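Local coordinates for putative alpha-N-acetylgalactosaminidase (Bacillus halodurans C-125, PDB 3CC1), which probably hydrolyses terminal alpha-linked N-acetylgalactosamine residues from glycans, as a putative glycosidase of the alpha-galactosidase family, at residues Met201-Ile206 with Met213-Ser218; Tyr153-Thr158 with Gln163-Ser168; Thr11-Trp16 with Gly267-Cys272. All blocks are in the same frame, centred on the assembly; numbering follows the deposited sequence.

Overall arrangement
Interactions 1 and 2 lie side by side on the same side of the chain's centre, with centres about 13 Å apart, and helix 162-175 of interaction 2 touches helix 196-208 of interaction 1 directly. Along the chain interaction 2 closes before interaction 1 opens, and both are nested inside the long loop closed by interaction 3. The centre of interaction 3 is about 15 Å from that of interaction 1 and about 26 Å from that of interaction 2. Interactions 1 and 3 share the parallel sheet of the TIM barrel, through strands 214-216 and 14-17. Together they run from the chain's middle, through a strand and its covering helix, to strand 152-155, central in a small antiparallel sheet.

Interaction 1: residues Met201-Ile206 with Met213-Ser218; sequences MIQRAI and MVLSLS. With PEG (di(hydroxyethyl)ether), chain L; SO4 (sulfate ion), chain C.
The carboxamide of Q203 is the flat group that meets the other segment, its NE2 coming to 4.1 Å from L217 CD1. The aliphatic stem behind it lies against L215, with Q203 CG 3.7 Å from L215 CD2. With CG anti to its own carbonyl carbon (chi1 -73°) and the chain extended beyond, Q203 runs across both leucines at about a right angle. I202 adds its CG2 methyl to the same patch, 3.9 Å from L215 CD2, so L215 forks against two successive helical residues. One turn on, I206 buries the largest area of the contact. Its CG1 is anti to the backbone N (chi1 -163°), which carries I206 CD1 onto the strand, 3.7 Å from L215 CB and 3.9 Å from CB of the selenomethionine M213. Helix 196-208 here runs back over strand 214-216, the axes of these short segments coming within 9.8 Å and antiparallel to within 14°. This is the return half of a beta-alpha-beta unit of the TIM barrel, in which strand 214-216 pairs in parallel with strand 180-184. At the turn end a bound PEG takes the M213 N-H on its O2 at 3.3 Å. At the other end S218 OG donates over 2.7 Å to O4 of a sulfate, probably from the crystallisation liquor, also held by backbone N-H groups of D185, I186 and A187 and by R190 of the second subunit.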
loop_
_atom_site.group_PDB
_atom_site.type_symbol
_atom_site.label_atom_id
_atom_site.label_comp_id
_atom_site.label_asym_id
_atom_site.label_seq_id
_atom_site.Cartn_x
_atom_site.Cartn_y
_atom_site.Cartn_z
HETATM N N MSE A 201 -2.041 5.199 36.395
HETATM C CA MSE A 201 -1.799 4.616 37.731
HETATM C C MSE A 201 -0.370 4.089 37.869
HETATM O O MSE A 201 0.247 4.266 38.900
HETATM C CB MSE A 201 -2.767 3.471 38.029
HETATM C CG MSE A 201 -4.171 3.955 38.278
HETATM SE SE MSE A 201 -5.366 2.577 38.959
HETATM C CE MSE A 201 -5.097 1.190 37.644
ATOM N N ILE A 202 0.117 3.415 36.817
ATOM C CA ILE A 202 1.462 2.855 36.814
ATOM C C ILE A 202 2.426 4.019 36.998
ATOM O O ILE A 202 3.360 3.971 37.783
ATOM C CB ILE A 202 1.746 2.010 35.542
ATOM C CG1 ILE A 202 0.897 0.722 35.604
ATOM C CG2 ILE A 202 3.261 1.727 35.402
ATOM C CD1 ILE A 202 0.682 -0.009 34.267
ATOM N N GLN A 203 2.146 5.101 36.304
ATOM C CA GLN A 203 3.040 6.255 36.318
ATOM C C GLN A 203 3.106 6.891 37.702
ATOM O O GLN A 203 4.184 7.223 38.216
ATOM C CB GLN A 203 2.641 7.262 35.245
ATOM C CG GLN A 203 2.989 6.794 33.832
ATOM C CD GLN A 203 2.437 7.713 32.756
ATOM O OE1 GLN A 203 1.373 8.297 32.917
ATOM N NE2 GLN A 203 3.168 7.842 31.650
ATOM N N ARG A 204 1.945 7.011 38.327
ATOM C CA ARG A 204 1.861 7.536 39.674
ATOM C C ARG A 204 2.556 6.643 40.689
ATOM O O ARG A 204 3.184 7.136 41.628
ATOM C CB ARG A 204 0.400 7.742 40.071
ATOM C CG ARG A 204 -0.203 8.895 39.341
ATOM C CD ARG A 204 -1.495 9.332 39.973
ATOM N NE ARG A 204 -2.586 8.485 39.527
ATOM C CZ ARG A 204 -3.423 8.817 38.552
ATOM N NH1 ARG A 204 -3.287 9.975 37.928
ATOM N NH2 ARG A 204 -4.388 7.980 38.194
ATOM N N ALA A 205 2.432 5.328 40.485
ATOM C CA ALA A 205 3.021 4.323 41.376
ATOM C C ALA A 205 4.530 4.366 41.322
ATOM O O ALA A 205 5.196 4.404 42.349
ATOM C CB ALA A 205 2.507 2.897 41.021
ATOM N N ILE A 206 5.087 4.374 40.121
ATOM C CA ILE A 206 6.546 4.412 40.000
ATOM C C ILE A 206 7.070 5.733 40.589
ATOM O O ILE A 206 8.127 5.797 41.211
ATOM C CB ILE A 206 7.021 4.147 38.550
ATOM C CG1 ILE A 206 8.488 3.774 38.553
ATOM C CG2 ILE A 206 6.787 5.347 37.629
ATOM C CD1 ILE A 206 8.978 3.230 37.230
HETATM N N MSE A 213 13.794 5.314 39.103
HETATM C CA MSE A 213 13.433 4.155 38.323
HETATM C C MSE A 213 12.847 4.554 36.964
HETATM O O MSE A 213 11.932 5.364 36.884
HETATM C CB MSE A 213 12.432 3.301 39.136
HETATM C CG MSE A 213 12.423 1.830 38.759
HETATM SE SE MSE A 213 11.073 0.757 39.640
HETATM C CE MSE A 213 11.773 0.905 41.414
ATOM N N VAL A 214 13.379 3.969 35.897
ATOM C CA VAL A 214 12.919 4.287 34.552
ATOM C C VAL A 214 11.699 3.424 34.207
ATOM O O VAL A 214 11.667 2.229 34.494
ATOM C CB VAL A 214 14.040 4.110 33.510
ATOM C CG1 VAL A 214 13.457 4.285 32.062
ATOM C CG2 VAL A 214 15.155 5.080 33.796
ATOM N N LEU A 215 10.688 4.065 33.645
ATOM C CA LEU A 215 9.503 3.388 33.177
ATOM C C LEU A 215 9.498 3.381 31.666
ATOM O O LEU A 215 9.609 4.412 31.017
ATOM C CB LEU A 215 8.231 4.079 33.667
ATOM C CG LEU A 215 6.925 3.387 33.216
ATOM C CD1 LEU A 215 6.885 1.973 33.785
ATOM C CD2 LEU A 215 5.710 4.233 33.630
ATOM N N SER A 216 9.342 2.201 31.103
ATOM C CA SER A 216 9.224 2.069 29.678
ATOM C C SER A 216 7.896 1.412 29.368
ATOM O O SER A 216 7.535 0.392 29.970
ATOM C CB SER A 216 10.380 1.217 29.203
ATOM O OG SER A 216 10.277 0.990 27.829
ATOM N N LEU A 217 7.142 2.018 28.464
ATOM C CA LEU A 217 5.829 1.495 28.111
ATOM C C LEU A 217 5.878 0.849 26.717
ATOM O O LEU A 217 6.706 -0.053 26.467
ATOM C CB LEU A 217 4.769 2.582 28.217
ATOM C CG LEU A 217 4.601 3.081 29.667
ATOM C CD1 LEU A 217 3.656 4.233 29.722
ATOM C CD2 LEU A 217 4.167 1.986 30.644
ATOM N N SER A 218 5.000 1.259 25.808
ATOM C CA SER A 218 4.998 0.632 24.460
ATOM C C SER A 218 4.755 1.654 23.367
ATOM O O SER A 218 3.683 1.716 22.806
ATOM C CB SER A 218 3.981 -0.534 24.388
ATOM O OG SER A 218 4.045 -1.184 23.123
HETATM C C1 PEG L . 15.121 8.837 37.315
HETATM O O1 PEG L . 15.986 7.758 36.919
HETATM C C2 PEG L . 13.643 8.440 37.250
HETATM O O2 PEG L . 13.052 8.454 38.568
HETATM C C3 PEG L . 11.640 8.173 38.617
HETATM C C4 PEG L . 11.097 8.555 39.994
HETATM O O4 PEG L . 11.111 7.437 40.895
HETATM S S SO4 C . 2.680 -4.228 24.102
HETATM O O1 SO4 C . 1.314 -4.391 23.601
HETATM O O2 SO4 C . 3.178 -5.449 24.787
HETATM O O3 SO4 C . 2.597 -3.176 25.121
HETATM O O4 SO4 C . 3.600 -3.849 23.043
#

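Interaction 2: residues Tyr153-Thr158 with Gln163-Ser168; sequences YGVDPT and QSYYNS. With SO4 (sulfate ion), chain D.
V155 is the residue through which the strand segment meets helix 162-175, and its isopropyl group packs against two successive tyrosines. CG1 stands anti to the backbone N (chi1 171°), which puts V155 CG2 beside that N and directs it to 4.1 Å from Y165 CD2. On the neighbouring ring the closest approach is V155 CB to Y166 CE2, 3.8 Å, the two side chains sliding past each other in opposite directions. Both rings are met obliquely. M201 of helix 196-208 touches V155 and Y166, and I118 touches V155 and Y165, so this part is buried and close-fitting. Beyond it the segments diverge, and polar groups bond within their own segment or to outside partners. In an Asx turn, D156 OD1 accepts T158 N at 2.9 Å and also T158 OG1, both from the same face of the carboxylate plane. On the helix, Q163 NE2 reaches N167 OD1 over 3.0 Å, coming from above that carbonyl plane, and the Q163 amide also bonds M201 O and R204 NE of the next helix. A sulfate, probably from the crystallisation liquor, sits on this looser side; its O4 receives S164 OG at 2.6 Å and S164 N. Y165 OH bonds G78 O, while Y166 OH bonds E198 OE2. Replacing Y166 by an alanine would probably open a gap beside V155 and M201 and leave E198 OE2 without the hydroxyl partner. The contact between the segments is thus apolar, while a polar link runs through E198 of helix 196-208, whose OE2 meets V155 N as well as Y166 OH; two donors on one oxygen would be consistent with a charged group.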
loop_
_atom_site.group_PDB
_atom_site.type_symbol
_atom_site.label_atom_id
_atom_site.label_comp_id
_atom_site.label_asym_id
_atom_site.label_seq_id
_atom_site.Cartn_x
_atom_site.Cartn_y
_atom_site.Cartn_z
ATOM N N TYR A 153 -5.171 -10.453 34.740
ATOM C CA TYR A 153 -6.348 -9.668 34.373
ATOM C C TYR A 153 -5.931 -8.201 34.498
ATOM O O TYR A 153 -5.007 -7.862 35.240
ATOM C CB TYR A 153 -7.522 -9.903 35.324
ATOM C CG TYR A 153 -8.175 -11.267 35.199
ATOM C CD1 TYR A 153 -8.735 -11.679 34.004
ATOM C CD2 TYR A 153 -8.262 -12.119 36.295
ATOM C CE1 TYR A 153 -9.366 -12.913 33.912
ATOM C CE2 TYR A 153 -8.880 -13.348 36.210
ATOM C CZ TYR A 153 -9.431 -13.737 35.025
ATOM O OH TYR A 153 -10.022 -14.976 34.929
ATOM N N GLY A 154 -6.601 -7.350 33.736
ATOM C CA GLY A 154 -6.536 -5.933 33.951
ATOM C C GLY A 154 -6.963 -5.507 35.337
ATOM O O GLY A 154 -7.794 -6.132 35.985
ATOM N N VAL A 155 -6.363 -4.412 35.775
ATOM C CA VAL A 155 -6.788 -3.707 36.959
ATOM C C VAL A 155 -7.746 -2.601 36.509
ATOM O O VAL A 155 -7.470 -1.844 35.569
ATOM C CB VAL A 155 -5.589 -3.136 37.728
ATOM C CG1 VAL A 155 -6.045 -2.211 38.853
ATOM C CG2 VAL A 155 -4.721 -4.270 38.286
ATOM N N ASP A 156 -8.886 -2.534 37.169
ATOM C CA ASP A 156 -9.920 -1.568 36.853
ATOM C C ASP A 156 -9.650 -0.216 37.535
ATOM O O ASP A 156 -9.799 -0.074 38.745
ATOM C CB ASP A 156 -11.252 -2.128 37.303
ATOM C CG ASP A 156 -12.429 -1.253 36.928
ATOM O OD1 ASP A 156 -12.282 -0.038 36.611
ATOM O OD2 ASP A 156 -13.534 -1.820 36.984
ATOM N N PRO A 157 -9.280 0.792 36.743
ATOM C CA PRO A 157 -8.862 2.055 37.317
ATOM C C PRO A 157 -10.003 2.826 37.943
ATOM O O PRO A 157 -9.752 3.863 38.546
ATOM C CB PRO A 157 -8.298 2.829 36.123
ATOM C CG PRO A 157 -8.759 2.121 34.925
ATOM C CD PRO A 157 -9.037 0.723 35.297
ATOM N N THR A 158 -11.232 2.324 37.823
ATOM C CA THR A 158 -12.373 3.025 38.418
ATOM C C THR A 158 -12.594 2.562 39.842
ATOM O O THR A 158 -13.431 3.102 40.518
ATOM C CB THR A 158 -13.699 2.837 37.645
ATOM O OG1 THR A 158 -14.146 1.477 37.746
ATOM C CG2 THR A 158 -13.551 3.227 36.159
ATOM N N GLN A 163 -5.108 1.761 42.605
ATOM C CA GLN A 163 -3.870 2.525 42.670
ATOM C C GLN A 163 -2.972 1.909 43.741
ATOM O O GLN A 163 -1.753 1.836 43.593
ATOM C CB GLN A 163 -4.143 4.003 43.002
ATOM C CG GLN A 163 -2.864 4.826 43.042
ATOM C CD GLN A 163 -2.203 4.905 41.693
ATOM O OE1 GLN A 163 -2.785 5.450 40.746
ATOM N NE2 GLN A 163 -0.987 4.378 41.584
ATOM N N SER A 164 -3.596 1.433 44.813
ATOM C CA SER A 164 -2.854 0.825 45.927
ATOM C C SER A 164 -2.109 -0.415 45.473
ATOM O O SER A 164 -0.952 -0.647 45.857
ATOM C CB SER A 164 -3.774 0.457 47.092
ATOM O OG SER A 164 -4.275 1.619 47.720
ATOM N N TYR A 165 -2.774 -1.212 44.650
ATOM C CA TYR A 165 -2.127 -2.388 44.068
ATOM C C TYR A 165 -0.877 -2.030 43.294
ATOM O O TYR A 165 0.192 -2.590 43.528
ATOM C CB TYR A 165 -3.085 -3.185 43.181
ATOM C CG TYR A 165 -2.404 -4.402 42.669
ATOM C CD1 TYR A 165 -2.039 -5.420 43.537
ATOM C CD2 TYR A 165 -1.999 -4.496 41.358
ATOM C CE1 TYR A 165 -1.319 -6.535 43.094
ATOM C CE2 TYR A 165 -1.311 -5.618 40.897
ATOM C CZ TYR A 165 -0.951 -6.626 41.756
ATOM O OH TYR A 165 -0.264 -7.756 41.271
ATOM N N TYR A 166 -0.997 -1.072 42.383
ATOM C CA TYR A 166 0.161 -0.666 41.587
ATOM C C TYR A 166 1.239 -0.043 42.468
ATOM O O TYR A 166 2.416 -0.280 42.284
ATOM C CB TYR A 166 -0.270 0.224 40.390
ATOM C CG TYR A 166 -0.716 -0.596 39.181
ATOM C CD1 TYR A 166 0.125 -1.522 38.621
ATOM C CD2 TYR A 166 -1.978 -0.456 38.621
ATOM C CE1 TYR A 166 -0.243 -2.257 37.520
ATOM C CE2 TYR A 166 -2.366 -1.200 37.508
ATOM C CZ TYR A 166 -1.502 -2.093 36.961
ATOM O OH TYR A 166 -1.876 -2.830 35.841
ATOM N N ASN A 167 0.830 0.732 43.460
ATOM C CA ASN A 167 1.772 1.316 44.410
ATOM C C ASN A 167 2.597 0.228 45.062
ATOM O O ASN A 167 3.823 0.345 45.177
ATOM C CB ASN A 167 1.037 2.093 45.515
ATOM C CG ASN A 167 0.513 3.429 45.038
ATOM O OD1 ASN A 167 0.819 3.869 43.914
ATOM N ND2 ASN A 167 -0.290 4.078 45.873
ATOM N N SER A 168 1.902 -0.836 45.465
ATOM C CA SER A 168 2.515 -1.979 46.156
ATOM C C SER A 168 3.524 -2.711 45.273
ATOM O O SER A 168 4.494 -3.242 45.770
ATOM C CB SER A 168 1.454 -2.969 46.691
ATOM O OG SER A 168 0.982 -3.894 45.705
HETATM S S SO4 D . -6.727 3.787 46.230
HETATM O O1 SO4 D . -5.948 4.972 45.887
HETATM O O2 SO4 D . -7.986 3.677 45.506
HETATM O O3 SO4 D . -7.065 3.824 47.636
HETATM O O4 SO4 D . -5.950 2.563 46.017
#

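Interaction 3: residues Thr11-Trp16 with Gly267-Cys272; sequences TPPMGW and GHWPDC
W269 swings its indole toward P12 because CG lies anti to the carbonyl carbon, beside the backbone N (chi1 -45°), and a chi2 of 112° then turns the ring so that one face is offered to the proline. P12 CG rests over the centre of the six-membered ring of W269, 3.7 Å from the centroid and just 2° off the ring normal, a nearly ideal CH-pi contact. Its neighbour P12 CD leans toward the outer part of the same face, 3.6 Å from W269 CZ2. The long directions of the two side chains cross at about a right angle, so the pyrrolidine is laid across the indole. Its puckered carbons do the touching, along with the backbone: P12 CA lies 3.7 Å from W269 NE1, and the carbonyl carbon T11 C is the same distance from W269 CZ2. P13 joins at the pyrrole end, its CD 3.9 Å from W269 NE1, but obliquely. Two consecutive prolines thus lay the chain against the indole, which L7 also touches. Q342 of helix 335-343 bonds T11 OG1 and P12 O through its amide, and N341 touches P12. These contacts hold the chain leading into strand 14-17, which enters the parallel sheet beside strand 315-317. The segment 267-272 is irregular and lies in the loop between helix 247-262 and strand 279-280. The contact therefore ties a loop from a later part of the barrel domain to the lead-in of its first strand, beside the place where 14-17 meets 315-317, in the TIM barrel that is the catalytic-domain fold of the alpha-galactosidase family.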
loop_
_atom_site.group_PDB
_atom_site.type_symbol
_atom_site.label_atom_id
_atom_site.label_comp_id
_atom_site.label_asym_id
_atom_site.label_seq_id
_atom_site.Cartn_x
_atom_site.Cartn_y
_atom_site.Cartn_z
ATOM N N THR A 11 19.375 9.516 28.261
ATOM C CA THR A 11 19.551 9.148 26.891
ATOM C C THR A 11 18.940 7.767 26.659
ATOM O O THR A 11 18.451 7.132 27.594
ATOM C CB THR A 11 21.041 9.147 26.536
ATOM O OG1 THR A 11 21.692 8.134 27.304
ATOM C CG2 THR A 11 21.668 10.537 26.804
ATOM N N PRO A 12 18.876 7.333 25.405
ATOM C CA PRO A 12 18.183 6.034 25.179
ATOM C C PRO A 12 18.884 4.911 25.935
ATOM O O PRO A 12 20.109 4.858 25.950
ATOM C CB PRO A 12 18.288 5.831 23.676
ATOM C CG PRO A 12 18.420 7.243 23.097
ATOM C CD PRO A 12 19.074 8.102 24.161
ATOM N N PRO A 13 18.114 4.037 26.601
ATOM C CA PRO A 13 18.732 2.910 27.311
ATOM C C PRO A 13 19.576 2.024 26.402
ATOM O O PRO A 13 19.200 1.726 25.268
ATOM C CB PRO A 13 17.512 2.131 27.854
ATOM C CG PRO A 13 16.437 3.159 27.986
ATOM C CD PRO A 13 16.651 4.096 26.821
HETATM N N MSE A 14 20.725 1.647 26.934
HETATM C CA MSE A 14 21.615 0.668 26.351
HETATM C C MSE A 14 21.845 -0.465 27.346
HETATM O O MSE A 14 22.197 -0.239 28.524
HETATM C CB MSE A 14 22.967 1.321 26.006
HETATM C CG MSE A 14 22.893 2.396 24.911
HETATM SE SE MSE A 14 24.571 3.257 24.629
HETATM C CE MSE A 14 25.696 1.696 24.281
ATOM N N GLY A 15 21.644 -1.684 26.864
ATOM C CA GLY A 15 21.781 -2.837 27.716
ATOM C C GLY A 15 21.585 -4.146 27.017
ATOM O O GLY A 15 21.770 -4.249 25.820
ATOM N N TRP A 16 21.288 -5.160 27.826
ATOM C CA TRP A 16 21.090 -6.528 27.403
ATOM C C TRP A 16 19.744 -6.966 27.972
ATOM O O TRP A 16 19.373 -6.615 29.085
ATOM C CB TRP A 16 22.229 -7.422 27.933
ATOM C CG TRP A 16 22.022 -8.925 27.824
ATOM C CD1 TRP A 16 22.344 -9.721 26.766
ATOM C CD2 TRP A 16 21.457 -9.808 28.823
ATOM N NE1 TRP A 16 21.954 -11.016 27.008
ATOM C CE2 TRP A 16 21.452 -11.104 28.277
ATOM C CE3 TRP A 16 20.916 -9.615 30.103
ATOM C CZ2 TRP A 16 20.993 -12.205 28.980
ATOM C CZ3 TRP A 16 20.472 -10.735 30.817
ATOM C CH2 TRP A 16 20.518 -11.997 30.252
ATOM N N GLY A 267 6.270 11.738 23.217
ATOM C CA GLY A 267 7.567 12.205 23.725
ATOM C C GLY A 267 8.379 11.082 24.334
ATOM O O GLY A 267 8.990 11.241 25.391
ATOM N N HIS A 268 8.371 9.935 23.670
ATOM C CA HIS A 268 9.215 8.810 24.050
ATOM C C HIS A 268 10.077 8.405 22.890
ATOM O O HIS A 268 9.829 8.797 21.761
ATOM C CB HIS A 268 8.353 7.640 24.556
ATOM C CG HIS A 268 7.697 7.923 25.878
ATOM N ND1 HIS A 268 6.353 8.217 26.000
ATOM C CD2 HIS A 268 8.218 8.026 27.125
ATOM C CE1 HIS A 268 6.075 8.469 27.268
ATOM N NE2 HIS A 268 7.189 8.357 27.972
ATOM N N TRP A 269 11.121 7.659 23.167
ATOM C CA TRP A 269 11.999 7.168 22.087
ATOM C C TRP A 269 11.194 6.174 21.308
ATOM O O TRP A 269 10.351 5.504 21.887
ATOM C CB TRP A 269 13.230 6.390 22.598
ATOM C CG TRP A 269 13.932 6.995 23.712
ATOM C CD1 TRP A 269 14.011 6.531 25.009
ATOM C CD2 TRP A 269 14.667 8.173 23.661
ATOM N NE1 TRP A 269 14.762 7.390 25.768
ATOM C CE2 TRP A 269 15.174 8.411 24.955
ATOM C CE3 TRP A 269 14.955 9.069 22.646
ATOM C CZ2 TRP A 269 15.948 9.493 25.245
ATOM C CZ3 TRP A 269 15.726 10.132 22.946
ATOM C CH2 TRP A 269 16.203 10.338 24.224
ATOM N N PRO A 270 11.501 6.030 20.015
ATOM C CA PRO A 270 10.959 4.906 19.266
ATOM C C PRO A 270 11.714 3.618 19.583
ATOM O O PRO A 270 12.956 3.535 19.417
ATOM C CB PRO A 270 11.191 5.310 17.809
ATOM C CG PRO A 270 12.498 6.161 17.903
ATOM C CD PRO A 270 12.420 6.866 19.214
ATOM N N ASP A 271 10.963 2.614 19.988
ATOM C CA ASP A 271 11.518 1.310 20.197
ATOM C C ASP A 271 11.395 0.444 18.952
ATOM O O ASP A 271 10.298 0.009 18.608
ATOM C CB ASP A 271 10.826 0.630 21.374
ATOM C CG ASP A 271 11.548 -0.664 21.795
ATOM O OD1 ASP A 271 12.629 -0.998 21.213
ATOM O OD2 ASP A 271 11.036 -1.350 22.713
ATOM N N CYS A 272 12.540 0.171 18.319
ATOM C CA CYS A 272 12.582 -0.578 17.064
ATOM C C CYS A 272 12.716 -2.073 17.282
ATOM O O CYS A 272 12.550 -2.871 16.365
ATOM C CB CYS A 272 13.720 -0.080 16.178
ATOM S SG CYS A 272 13.410 1.612 15.602
#